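Local coordinates for putative large adhesion protein (Lap) involved in biofilm formation (PDB 6M8M), which probably serves bacterial adhesion during biofilm formation, through a calcium-binding PA14 domain that binds glucose, at residues G40-Y45 / G85-N90; S55-V60 / G138-V143. All coordinates share one frame; numbering follows the deposited sequence.

Contact 1: G40-Y45 / G85-N90; sequences GEYYAY and GDLGGN
Tyr42 meets Leu87 and Gly88 through the outer half of its ring and its hydroxyl, the whole of the touching between strand 38-45 and the loop that leads into helix 92-96. The apolar part is a contact at the ring edge: Leu87 CG lies near the plane of the ring, 4.2 Å from Tyr42 CE2, instead of over a face. With CG anti to the backbone N (chi1 178°), Tyr42 reaches straight out from its strand to the loop. Val93 and Phe96 of helix 92-96 pack on Leu87, and Val93, Pro108 and Ala114 border Tyr42, so a branched aliphatic and a long aromatic suit this buried place.

At the polar end no hydrogen bond passes between the two segments. Tyr42 OH rests 3.4 Å from Gly88 CA, close to the backbone because Gly88 carries no side chain, and 3.6 Å from Leu87 O. The loop keeps its shape by its own bonds: Gly89 N donates to Asp86 O (2.9 Å), closing a type I turn from Asp86 to Gly89. Glycine suits this last position, where a CB would clash with Gly85 O.

The same loop also reaches the calcium and glucose site, since Leu87 N bonds to OD2 of Asp181, a calcium-binding residue, and Asp86 OD1 to Gly184 N in the sugar pocket. With no hydrogen bond between the segments, the Tyr42 contact itself rests on shape and van der Waals packing, while several of the loop's directional bonds are made within its turn and toward the binding site.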
ATOM      1  N   GLY A  40       6.086   3.212  -5.678  1.00  5.05           N
ATOM      2  CA  GLY A  40       4.708   3.591  -5.396  1.00  5.41           C
ATOM      3  C   GLY A  40       3.992   4.073  -6.648  1.00  4.70           C
ATOM      4  O   GLY A  40       4.553   4.837  -7.446  1.00  5.64           O
ATOM      5  N   GLU A  41       2.751   3.639  -6.786  1.00  4.92           N
ATOM      6  CA  GLU A  41       1.853   4.073  -7.841  1.00  5.64           C
ATOM      7  C   GLU A  41       0.553   4.541  -7.219  1.00  4.78           C
ATOM      8  O   GLU A  41      -0.000   3.877  -6.332  1.00  6.43           O
ATOM      9  CB  GLU A  41       1.570   2.912  -8.791  1.00  7.15           C
ATOM     10  CG  GLU A  41       2.791   2.497  -9.588  1.00  8.86           C
ATOM     11  CD  GLU A  41       2.606   1.177 -10.305  1.00 15.11           C
ATOM     12  OE1 GLU A  41       2.049   1.187 -11.423  1.00 30.35           O
ATOM     13  OE2 GLU A  41       3.003   0.127  -9.754  1.00 14.52           O
ATOM     14  N   TYR A  42       0.038   5.661  -7.697  1.00  5.00           N
ATOM     15  CA  TYR A  42      -1.211   6.251  -7.224  1.00  4.40           C
ATOM     16  C   TYR A  42      -2.192   6.295  -8.386  1.00  5.03           C
ATOM     17  O   TYR A  42      -1.834   6.758  -9.480  1.00  6.04           O
ATOM     18  CB  TYR A  42      -0.968   7.670  -6.705  1.00  4.88           C
ATOM     19  CG  TYR A  42      -2.217   8.372  -6.242  1.00  5.41           C
ATOM     20  CD1 TYR A  42      -2.996   9.117  -7.119  1.00  6.54           C
ATOM     21  CD2 TYR A  42      -2.637   8.275  -4.923  1.00  6.34           C
ATOM     22  CE1 TYR A  42      -4.154   9.752  -6.685  1.00  6.06           C
ATOM     23  CE2 TYR A  42      -3.767   8.916  -4.479  1.00  6.00           C
ATOM     24  CZ  TYR A  42      -4.530   9.636  -5.362  1.00  5.47           C
ATOM     25  OH  TYR A  42      -5.643  10.270  -4.879  1.00  6.46           O
ATOM     26  N   TYR A  43      -3.424   5.854  -8.144  1.00  5.14           N
ATOM     27  CA  TYR A  43      -4.494   5.853  -9.132  1.00  5.16           C
ATOM     28  C   TYR A  43      -5.684   6.625  -8.584  1.00  5.29           C
ATOM     29  O   TYR A  43      -6.215   6.299  -7.516  1.00  6.21           O
ATOM     30  CB  TYR A  43      -4.957   4.427  -9.438  1.00  5.56           C
ATOM     31  CG  TYR A  43      -3.897   3.541 -10.016  1.00  6.29           C
ATOM     32  CD1 TYR A  43      -2.929   2.969  -9.218  1.00  7.07           C
ATOM     33  CD2 TYR A  43      -3.854   3.280 -11.374  1.00  7.28           C
ATOM     34  CE1 TYR A  43      -1.936   2.160  -9.772  1.00  8.19           C
ATOM     35  CE2 TYR A  43      -2.891   2.496 -11.921  1.00  9.75           C
ATOM     36  CZ  TYR A  43      -1.933   1.943 -11.130  1.00  9.00           C
ATOM     37  OH  TYR A  43      -0.981   1.164 -11.762  1.00 12.72           O
ATOM     38  N   ALA A  44      -6.123   7.621  -9.340  1.00  5.22           N
ATOM     39  CA  ALA A  44      -7.369   8.324  -9.081  1.00  6.16           C
ATOM     40  C   ALA A  44      -8.510   7.489  -9.638  1.00  6.80           C
ATOM     41  O   ALA A  44      -8.433   7.005 -10.770  1.00 10.93           O
ATOM     42  CB  ALA A  44      -7.337   9.668  -9.798  1.00  7.01           C
ATOM     43  N   TYR A  45      -9.540   7.267  -8.842  1.00  5.79           N
ATOM     44  CA  TYR A  45     -10.710   6.511  -9.278  1.00  5.30           C
ATOM     45  C   TYR A  45     -11.936   7.374  -9.036  1.00  6.42           C
ATOM     46  O   TYR A  45     -12.143   7.863  -7.924  1.00  5.93           O
ATOM     47  CB  TYR A  45     -10.798   5.204  -8.506  1.00  6.09           C
ATOM     48  CG  TYR A  45     -11.995   4.331  -8.844  1.00  5.60           C
ATOM     49  CD1 TYR A  45     -13.238   4.582  -8.286  1.00  6.38           C
ATOM     50  CD2 TYR A  45     -11.875   3.238  -9.682  1.00  5.79           C
ATOM     51  CE1 TYR A  45     -14.333   3.772  -8.565  1.00  5.71           C
ATOM     52  CE2 TYR A  45     -12.966   2.426  -9.963  1.00  6.31           C
ATOM     53  CZ  TYR A  45     -14.181   2.694  -9.390  1.00  5.34           C
ATOM     54  OH  TYR A  45     -15.252   1.852  -9.652  1.00  6.11           O
ATOM     55  N   GLY A  85     -11.474  13.978   4.435  1.00  9.85           N
ATOM     56  CA  GLY A  85     -11.908  14.656   3.235  1.00 11.39           C
ATOM     57  C   GLY A  85     -11.516  13.978   1.948  1.00  8.92           C
ATOM     58  O   GLY A  85     -11.403  14.657   0.914  1.00 10.37           O
ATOM     59  N   ASP A  86     -11.290  12.658   1.992  1.00  7.13           N
ATOM     60  CA  ASP A  86     -10.957  11.800   0.866  1.00  5.89           C
ATOM     61  C   ASP A  86      -9.471  11.830   0.533  1.00  6.06           C
ATOM     62  O   ASP A  86      -8.890  12.905   0.325  1.00  6.42           O
ATOM     63  CB  ASP A  86     -11.703  12.156  -0.426  1.00  7.20           C
ATOM     64  CG  ASP A  86     -13.210  12.250  -0.270  1.00  8.83           C
ATOM     65  OD1 ASP A  86     -13.801  11.621   0.636  1.00  9.63           O
ATOM     66  OD2 ASP A  86     -13.826  12.951  -1.100  1.00  9.15           O
ATOM     67  N   LEU A  87      -8.852  10.655   0.409  1.00  5.72           N
ATOM     68  CA  LEU A  87      -7.483  10.603  -0.086  1.00  4.72           C
ATOM     69  C   LEU A  87      -7.368  11.264  -1.450  1.00  4.88           C
ATOM     70  O   LEU A  87      -6.335  11.863  -1.764  1.00  5.43           O
ATOM     71  CB  LEU A  87      -7.010   9.156  -0.148  1.00  5.54           C
ATOM     72  CG  LEU A  87      -5.606   8.940  -0.689  1.00  6.09           C
ATOM     73  CD1 LEU A  87      -4.584   9.794   0.051  1.00  6.61           C
ATOM     74  CD2 LEU A  87      -5.226   7.471  -0.570  1.00  6.05           C
ATOM     75  N   GLY A  88      -8.415  11.175  -2.270  1.00  5.04           N
ATOM     76  CA  GLY A  88      -8.424  11.803  -3.570  1.00  6.11           C
ATOM     77  C   GLY A  88      -8.754  13.278  -3.591  1.00  5.59           C
ATOM     78  O   GLY A  88      -8.818  13.877  -4.670  1.00  6.24           O
ATOM     79  N   GLY A  89      -8.960  13.898  -2.446  1.00  5.64           N
ATOM     80  CA  GLY A  89      -9.266  15.313  -2.408  1.00  6.53           C
ATOM     81  C   GLY A  89      -8.062  16.183  -2.706  1.00  5.73           C
ATOM     82  O   GLY A  89      -6.912  15.760  -2.653  1.00  6.41           O
ATOM     83  N   ASN A  90      -8.327  17.457  -3.002  1.00  6.95           N
ATOM     84  CA  ASN A  90      -7.255  18.387  -3.347  1.00  7.29           C
ATOM     85  C   ASN A  90      -6.204  18.424  -2.240  1.00  7.40           C
ATOM     86  O   ASN A  90      -6.527  18.639  -1.072  1.00  7.67           O
ATOM     87  CB  ASN A  90      -7.843  19.781  -3.580  1.00  7.21           C
ATOM     88  CG  ASN A  90      -6.932  20.674  -4.421  1.00  8.74           C
ATOM     89  OD1 ASN A  90      -6.390  20.274  -5.443  1.00  8.40           O
ATOM     90  ND2 ASN A  90      -6.811  21.930  -4.003  1.00 13.85           N
TER

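Contact 2: S55-V60 / G138-V143; sequences SNVAQV and GYRIEV
Gln59 OE1 receives two backbone N-H groups at the start of the helix whose first residue, Val57, lies over the guanidinium of Arg140. Ser55 N binds it at 2.8 Å with an angle of 154° at the hydrogen, from a position tilted from the carbonyl plane; Asn56 N adds a weak, longer bond of 3.4 Å. In return Gln59 N donates to Asn56 OD1 (2.9 Å), approaching from above the plane of that amide. Asn56 is thus the N-cap of helix 57-66 and forms a capping box with Gln59. The N-cap suits asparagine, a short side chain with an acceptor; Gln59 answers with OE1, though this return bond is the weak one. Gln59 NE2 bonds to the backbone O of Asn53, a residue of a calcium site.

This capped end lies against one face of the sheet at strand 139-143, part of the larger of the two antiparallel sheets of the PA14 domain. Tyr139 and Ile141 turn to the other face, toward Val133 of the second sheet, while Arg140 points to the helix.

Val57 CG1 stands 3.5 Å above the guanidinium plane, over its centre, and is 3.6 Å from Arg140 CZ. The extended start of the arginine, CG anti to the backbone N, carries it out from the strand, and a bend at chi3 (-72°) lays the flat group under the valine, the two side chains crossing at about a right angle. Val57 CG2, the other branch, packs 4.0 Å from both Arg140 CB and Tyr139 O. A compact branched residue can cover the group's face while its N-H edges make polar bonds: Arg140 NH2 forms a salt bridge with Glu150, and NH1 lies 3.8 Å from Glu142 OE2, a long ion pair.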
ATOM      1  N   SER A  55     -14.573  -1.305  -3.087  1.00  5.49           N
ATOM      2  CA  SER A  55     -14.913  -2.079  -1.900  1.00  5.85           C
ATOM      3  C   SER A  55     -14.236  -3.437  -1.796  1.00  6.04           C
ATOM      4  O   SER A  55     -14.436  -4.098  -0.774  1.00  6.46           O
ATOM      5  CB  SER A  55     -16.420  -2.277  -1.802  1.00  9.00           C
ATOM      6  OG  SER A  55     -16.838  -3.129  -2.845  1.00 11.90           O
ATOM      7  N   ASN A  56     -13.458  -3.892  -2.776  1.00  6.07           N
ATOM      8  CA  ASN A  56     -12.807  -5.186  -2.635  1.00  5.31           C
ATOM      9  C   ASN A  56     -11.539  -5.244  -3.470  1.00  4.67           C
ATOM     10  O   ASN A  56     -11.336  -4.463  -4.405  1.00  5.55           O
ATOM     11  CB  ASN A  56     -13.742  -6.373  -2.923  1.00  6.59           C
ATOM     12  CG  ASN A  56     -14.227  -6.402  -4.340  1.00  7.04           C
ATOM     13  OD1 ASN A  56     -13.510  -6.798  -5.254  1.00  7.42           O
ATOM     14  ND2 ASN A  56     -15.487  -6.019  -4.539  1.00 13.94           N
ATOM     15  N   VAL A  57     -10.684  -6.190  -3.096  1.00  4.99           N
ATOM     16  CA  VAL A  57      -9.355  -6.311  -3.681  1.00  5.13           C
ATOM     17  C   VAL A  57      -9.426  -6.629  -5.169  1.00  5.15           C
ATOM     18  O   VAL A  57      -8.673  -6.060  -5.970  1.00  5.92           O
ATOM     19  CB  VAL A  57      -8.531  -7.376  -2.931  1.00  5.17           C
ATOM     20  CG1 VAL A  57      -7.225  -7.670  -3.669  1.00  7.55           C
ATOM     21  CG2 VAL A  57      -8.242  -6.950  -1.500  1.00  6.53           C
ATOM     22  N   ALA A  58     -10.290  -7.573  -5.562  1.00  5.99           N
ATOM     23  CA  ALA A  58     -10.325  -7.952  -6.972  1.00  7.06           C
ATOM     24  C   ALA A  58     -10.713  -6.767  -7.846  1.00  5.52           C
ATOM     25  O   ALA A  58     -10.159  -6.574  -8.932  1.00  6.30           O
ATOM     26  CB  ALA A  58     -11.294  -9.116  -7.186  1.00  8.23           C
ATOM     27  N   GLN A  59     -11.666  -5.968  -7.386  1.00  5.47           N
ATOM     28  CA  GLN A  59     -12.087  -4.780  -8.118  1.00  5.88           C
ATOM     29  C   GLN A  59     -10.947  -3.778  -8.246  1.00  6.00           C
ATOM     30  O   GLN A  59     -10.718  -3.196  -9.318  1.00  6.27           O
ATOM     31  CB  GLN A  59     -13.263  -4.164  -7.362  1.00  5.89           C
ATOM     32  CG  GLN A  59     -13.756  -2.841  -7.855  1.00  6.71           C
ATOM     33  CD  GLN A  59     -14.678  -2.168  -6.859  1.00  7.33           C
ATOM     34  OE1 GLN A  59     -14.667  -2.484  -5.666  1.00  9.46           O
ATOM     35  NE2 GLN A  59     -15.477  -1.239  -7.335  1.00  7.35           N
ATOM     36  N   VAL A  60     -10.223  -3.556  -7.150  1.00  5.83           N
ATOM     37  CA  VAL A  60      -9.093  -2.631  -7.155  1.00  5.19           C
ATOM     38  C   VAL A  60      -7.998  -3.130  -8.087  1.00  5.84           C
ATOM     39  O   VAL A  60      -7.438  -2.368  -8.883  1.00  6.16           O
ATOM     40  CB  VAL A  60      -8.612  -2.415  -5.709  1.00  5.60           C
ATOM     41  CG1 VAL A  60      -7.233  -1.787  -5.650  1.00  6.64           C
ATOM     42  CG2 VAL A  60      -9.628  -1.572  -4.946  1.00  5.47           C
ATOM     43  N   GLY A 138      -9.293  -0.709   2.639  1.00  4.64           N
ATOM     44  CA  GLY A 138      -8.796  -2.059   2.516  1.00  4.77           C
ATOM     45  C   GLY A 138      -7.425  -2.168   1.875  1.00  4.02           C
ATOM     46  O   GLY A 138      -6.854  -1.201   1.385  1.00  4.34           O
ATOM     47  N   TYR A 139      -6.928  -3.400   1.870  1.00  3.83           N
ATOM     48  CA  TYR A 139      -5.598  -3.660   1.344  1.00  4.25           C
ATOM     49  C   TYR A 139      -5.379  -5.158   1.192  1.00  4.45           C
ATOM     50  O   TYR A 139      -6.084  -5.982   1.783  1.00  4.41           O
ATOM     51  CB  TYR A 139      -4.480  -3.103   2.253  1.00  4.36           C
ATOM     52  CG  TYR A 139      -4.577  -3.675   3.642  1.00  4.58           C
ATOM     53  CD1 TYR A 139      -5.437  -3.115   4.564  1.00  5.05           C
ATOM     54  CD2 TYR A 139      -3.882  -4.821   4.014  1.00  4.84           C
ATOM     55  CE1 TYR A 139      -5.596  -3.648   5.820  1.00  4.86           C
ATOM     56  CE2 TYR A 139      -4.047  -5.382   5.288  1.00  4.51           C
ATOM     57  CZ  TYR A 139      -4.913  -4.784   6.180  1.00  5.11           C
ATOM     58  OH  TYR A 139      -5.091  -5.331   7.442  1.00  5.40           O
ATOM     59  N   ARG A 140      -4.348  -5.493   0.419  1.00  4.13           N
ATOM     60  CA  ARG A 140      -3.813  -6.846   0.358  1.00  4.65           C
ATOM     61  C   ARG A 140      -2.304  -6.750   0.207  1.00  4.77           C
ATOM     62  O   ARG A 140      -1.816  -5.953  -0.607  1.00  5.55           O
ATOM     63  CB  ARG A 140      -4.382  -7.648  -0.808  1.00  6.10           C
ATOM     64  CG  ARG A 140      -3.750  -9.054  -0.868  1.00  8.64           C
ATOM     65  CD  ARG A 140      -4.337  -9.921  -1.941  1.00  9.53           C
ATOM     66  NE  ARG A 140      -5.681 -10.338  -1.579  1.00  8.80           N
ATOM     67  CZ  ARG A 140      -6.502 -10.964  -2.403  1.00 11.82           C
ATOM     68  NH1 ARG A 140      -6.124 -11.229  -3.650  1.00 14.37           N
ATOM     69  NH2 ARG A 140      -7.708 -11.295  -1.991  1.00 12.62           N
ATOM     70  N   ILE A 141      -1.573  -7.559   0.969  1.00  4.47           N
ATOM     71  CA  ILE A 141      -0.131  -7.737   0.821  1.00  4.62           C
ATOM     72  C   ILE A 141       0.127  -9.156   0.339  1.00  4.45           C
ATOM     73  O   ILE A 141      -0.360 -10.119   0.938  1.00  5.05           O
ATOM     74  CB  ILE A 141       0.621  -7.503   2.148  1.00  5.12           C
ATOM     75  CG1 ILE A 141       0.235  -6.151   2.751  1.00  5.90           C
ATOM     76  CG2 ILE A 141       2.124  -7.650   1.918  1.00  5.55           C
ATOM     77  CD1 ILE A 141       1.017  -5.762   3.981  1.00  6.93           C
ATOM     78  N   GLU A 142       0.896  -9.282  -0.725  1.00  5.45           N
ATOM     79  CA  GLU A 142       1.334 -10.569  -1.249  1.00  5.90           C
ATOM     80  C   GLU A 142       2.853 -10.628  -1.245  1.00  5.97           C
ATOM     81  O   GLU A 142       3.523  -9.646  -1.584  1.00  7.22           O
ATOM     82  CB  GLU A 142       0.817 -10.767  -2.676  1.00  8.37           C
ATOM     83  CG  GLU A 142      -0.682 -10.956  -2.755  1.00 11.22           C
ATOM     84  CD  GLU A 142      -1.223 -10.938  -4.175  1.00 23.58           C
ATOM     85  OE1 GLU A 142      -0.449 -10.636  -5.109  1.00 27.89           O
ATOM     86  OE2 GLU A 142      -2.429 -11.225  -4.351  1.00 27.16           O
ATOM     87  N   VAL A 143       3.404 -11.766  -0.842  1.00  5.64           N
ATOM     88  CA  VAL A 143       4.842 -12.021  -0.889  1.00  6.68           C
ATOM     89  C   VAL A 143       5.027 -13.251  -1.753  1.00  9.08           C
ATOM     90  O   VAL A 143       4.415 -14.296  -1.493  1.00  9.24           O
ATOM     91  CB  VAL A 143       5.439 -12.217   0.507  1.00  8.76           C
ATOM     92  CG1 VAL A 143       6.879 -12.723   0.406  1.00  9.01           C
ATOM     93  CG2 VAL A 143       5.392 -10.905   1.282  1.00  8.09           C
TER

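How the contacts relate
Contacts 1 and 2 lie 16 Å apart, centre to centre, and both reach the same antiparallel sheet, one through strand 38-45 and the other through strand 139-143. Along the chain they interleave, and helix 57-66 follows strand 38-45; Tyr45 OH of contact 1 comes within 3.9 Å of Gln59 NE2 of contact 2 as plain packing. Both stand near the sugar site without entering it: the side chain of Leu87 is about 9 Å and that of Tyr139 about 11 Å from the bound glucose. The side chain of Tyr42 lies about 6 Å from a bound calcium ion, whereas segment 138-143 directly follows Asp136 and Asp137, which bind both calcium and glucose.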